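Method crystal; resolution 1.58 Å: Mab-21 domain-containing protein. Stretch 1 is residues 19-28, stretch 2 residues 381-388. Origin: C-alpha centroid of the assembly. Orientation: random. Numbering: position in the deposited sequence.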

# COMPACT_ATOMS: atom_id res chain seq x y z
N GLU A 19 -17.06 -6.99 8.89
CA GLU A 19 -16.92 -7.09 10.34
C GLU A 19 -15.56 -7.67 10.73
O GLU A 19 -14.94 -7.22 11.70
N ASP A 20 -15.08 -8.65 9.97
CA ASP A 20 -13.76 -9.21 10.23
C ASP A 20 -12.65 -8.27 9.79
O ASP A 20 -11.59 -8.23 10.42
N VAL A 21 -12.85 -7.53 8.69
CA VAL A 21 -11.88 -6.50 8.32
C VAL A 21 -11.69 -5.54 9.49
O VAL A 21 -10.57 -5.29 9.94
N ARG A 22 -12.81 -5.03 10.02
CA ARG A 22 -12.75 -4.04 11.09
C ARG A 22 -12.11 -4.62 12.34
O ARG A 22 -11.26 -3.97 12.97
N GLY A 23 -12.48 -5.85 12.71
CA GLY A 23 -11.95 -6.43 13.94
C GLY A 23 -10.46 -6.72 13.86
O GLY A 23 -9.71 -6.45 14.80
N ASN A 24 -10.01 -7.27 12.73
CA ASN A 24 -8.58 -7.51 12.57
C ASN A 24 -7.80 -6.20 12.56
O ASN A 24 -6.70 -6.14 13.12
N LYS A 25 -8.37 -5.14 11.98
CA LYS A 25 -7.69 -3.85 12.01
C LYS A 25 -7.55 -3.33 13.43
O LYS A 25 -6.50 -2.81 13.81
N GLN A 26 -8.61 -3.45 14.25
CA GLN A 26 -8.51 -2.96 15.62
C GLN A 26 -7.41 -3.69 16.39
O GLN A 26 -6.65 -3.08 17.15
N ILE A 27 -7.33 -5.01 16.21
CA ILE A 27 -6.30 -5.80 16.88
C ILE A 27 -4.91 -5.39 16.40
O ILE A 27 -4.01 -5.12 17.20
N LEU A 28 -4.72 -5.38 15.08
CA LEU A 28 -3.41 -5.09 14.51
C LEU A 28 -2.95 -3.69 14.87
O LEU A 28 -1.78 -3.47 15.19
N MET A 381 -15.16 -17.03 2.06
CA MET A 381 -14.68 -15.82 2.71
C MET A 381 -15.24 -15.65 4.11
O MET A 381 -14.63 -14.94 4.92
N ALA A 382 -16.37 -16.30 4.43
CA ALA A 382 -17.04 -16.06 5.70
C ALA A 382 -16.14 -16.35 6.90
O ALA A 382 -16.19 -15.63 7.90
N GLU A 383 -15.30 -17.39 6.81
CA GLU A 383 -14.41 -17.75 7.90
C GLU A 383 -12.94 -17.71 7.48
O GLU A 383 -12.10 -18.41 8.05
N ALA A 384 -12.62 -16.87 6.49
CA ALA A 384 -11.25 -16.81 5.98
C ALA A 384 -10.29 -16.22 7.01
O ALA A 384 -9.13 -16.64 7.09
N LEU A 385 -10.73 -15.23 7.79
CA LEU A 385 -9.87 -14.60 8.79
C LEU A 385 -10.74 -14.04 9.91
O LEU A 385 -10.89 -12.82 10.05
N PRO A 386 -11.31 -14.91 10.74
CA PRO A 386 -12.14 -14.42 11.86
C PRO A 386 -11.30 -13.63 12.85
O PRO A 386 -10.24 -14.07 13.28
N ALA A 387 -11.79 -12.43 13.20
CA ALA A 387 -11.11 -11.64 14.21
C ALA A 387 -11.16 -12.32 15.57
O ALA A 387 -10.25 -12.17 16.39
N LEU A 388 -12.23 -13.08 15.82
CA LEU A 388 -12.35 -13.93 16.99
C LEU A 388 -12.19 -15.38 16.54
O LEU A 388 -13.15 -15.97 16.03

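Residues 19-28 lie within a longer helix, and the irregular stretch 381-388 packs against it; Ala-387, Asp-20 and Asn-24 cover the most surface. Ala-387 covers the most of all. Ala-387 CB points toward the helix and sits 3.8 Å from Gly-23 C and 3.8 Å from Asn-24 N. Gly-23 leaves room for this methyl: an ideal CB on Gly-23 would lie 2.7 Å from Ala-387 CB, a clash. Ile-27 also points toward the loop, with chi1 m and chi2 t, and Ile-27 CD1 reaches Ala-387 O at 3.7 Å.

Asp-20 points toward the loop with chi1 m. Asp-20 OD1 accepts a nearly straight hydrogen bond from Ala-387 N, 3.1 Å away. Water 2 extends this link, donating to Asp-20 OD1 and accepting from Leu-388 N. Water 1 lies 2.7 Å from Asp-20 OD2 and accepts from Leu-385 N. Water 3 is within hydrogen-bonding distance of both Asp-20 OD2 and Ala-382 O.

Asn-24 starts sideways, but with chi1 m its amide comes nearer. Asn-24 ND2 donates to Leu-385 O at 2.9 Å and also to Asp-20 O, one helical turn back, at 2.8 Å. Water 4 donates to both Asn-24 OD1 and Pro-386 O, bridging the stretches. Leu-385, chi1 t and chi2 p, brings Leu-385 CG to 3.8 Å from Asn-24 ND2.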

# COMPACT_ATOMS: atom_id res chain seq x y z
CB GLU A 19 -18.06 -7.95 10.91
CG GLU A 19 -18.13 -7.97 12.42
CD GLU A 19 -19.35 -8.70 12.93
OE1 GLU A 19 -20.43 -8.08 12.98
OE2 GLU A 19 -19.23 -9.90 13.26
CB ASP A 20 -13.61 -10.57 9.55
CG ASP A 20 -14.26 -11.69 10.34
OD1 ASP A 20 -14.27 -11.61 11.59
OD2 ASP A 20 -14.76 -12.64 9.71
CB VAL A 21 -12.34 -5.75 7.06
CG1 VAL A 21 -11.43 -4.56 6.79
CG2 VAL A 21 -12.37 -6.68 5.86
CB ARG A 22 -14.16 -3.53 11.38
CG ARG A 22 -14.20 -2.58 12.54
CD ARG A 22 -15.63 -2.17 12.85
NE ARG A 22 -15.68 -1.27 13.99
CZ ARG A 22 -16.81 -0.85 14.54
NH1 ARG A 22 -17.99 -1.26 14.10
NH2 ARG A 22 -16.76 -0.01 15.56
CB ASN A 24 -8.33 -8.32 11.29
CG ASN A 24 -8.66 -9.77 11.47
OD1 ASN A 24 -8.01 -10.47 12.25
ND2 ASN A 24 -9.70 -10.25 10.78
CB LYS A 25 -8.43 -2.83 11.14
CG LYS A 25 -8.24 -3.04 9.64
CD LYS A 25 -8.95 -1.96 8.83
CE LYS A 25 -8.78 -2.19 7.33
NZ LYS A 25 -9.66 -1.28 6.54
CB GLN A 26 -9.85 -3.10 16.34
CG GLN A 26 -10.97 -2.22 15.80
CD GLN A 26 -12.11 -2.06 16.79
OE1 GLN A 26 -13.24 -2.46 16.53
NE2 GLN A 26 -11.81 -1.48 17.94
CB ILE A 27 -6.54 -7.30 16.65
CG1 ILE A 27 -7.78 -7.77 17.42
CG2 ILE A 27 -5.29 -8.09 17.01
CD1 ILE A 27 -8.23 -9.16 17.02
CB LEU A 28 -3.46 -5.26 12.99
CG LEU A 28 -3.59 -6.70 12.49
CD1 LEU A 28 -4.03 -6.73 11.03
CD2 LEU A 28 -2.28 -7.45 12.67
CB MET A 381 -15.02 -14.59 1.87
CG MET A 381 -14.38 -14.59 0.48
SD MET A 381 -12.60 -14.90 0.51
CE MET A 381 -12.07 -13.55 1.56
CB ALA A 382 -18.31 -16.91 5.78
CB GLU A 383 -14.77 -19.13 8.46
CG GLU A 383 -16.22 -19.26 8.92
CD GLU A 383 -16.59 -18.28 10.03
OE1 GLU A 383 -15.70 -17.83 10.78
OE2 GLU A 383 -17.80 -17.96 10.15
CB ALA A 384 -11.22 -15.99 4.69
CB LEU A 385 -9.02 -13.50 8.16
CG LEU A 385 -7.85 -12.99 9.01
CD1 LEU A 385 -6.83 -14.10 9.20
CD2 LEU A 385 -7.21 -11.75 8.40
CB PRO A 386 -12.68 -15.72 12.49
CG PRO A 386 -12.46 -16.78 11.47
CD PRO A 386 -11.27 -16.38 10.68
CB ALA A 387 -11.71 -10.24 14.29
CB LEU A 388 -13.70 -13.72 17.68
CG LEU A 388 -13.88 -14.27 19.08
CD1 LEU A 388 -12.95 -13.55 20.05
CD2 LEU A 388 -15.33 -14.12 19.51
O HOH W 1 -13.46 -14.19 7.92
O HOH W 2 -14.97 -13.15 14.27
O HOH W 3 -16.07 -14.69 10.67
O HOH W 4 -7.79 -12.79 13.36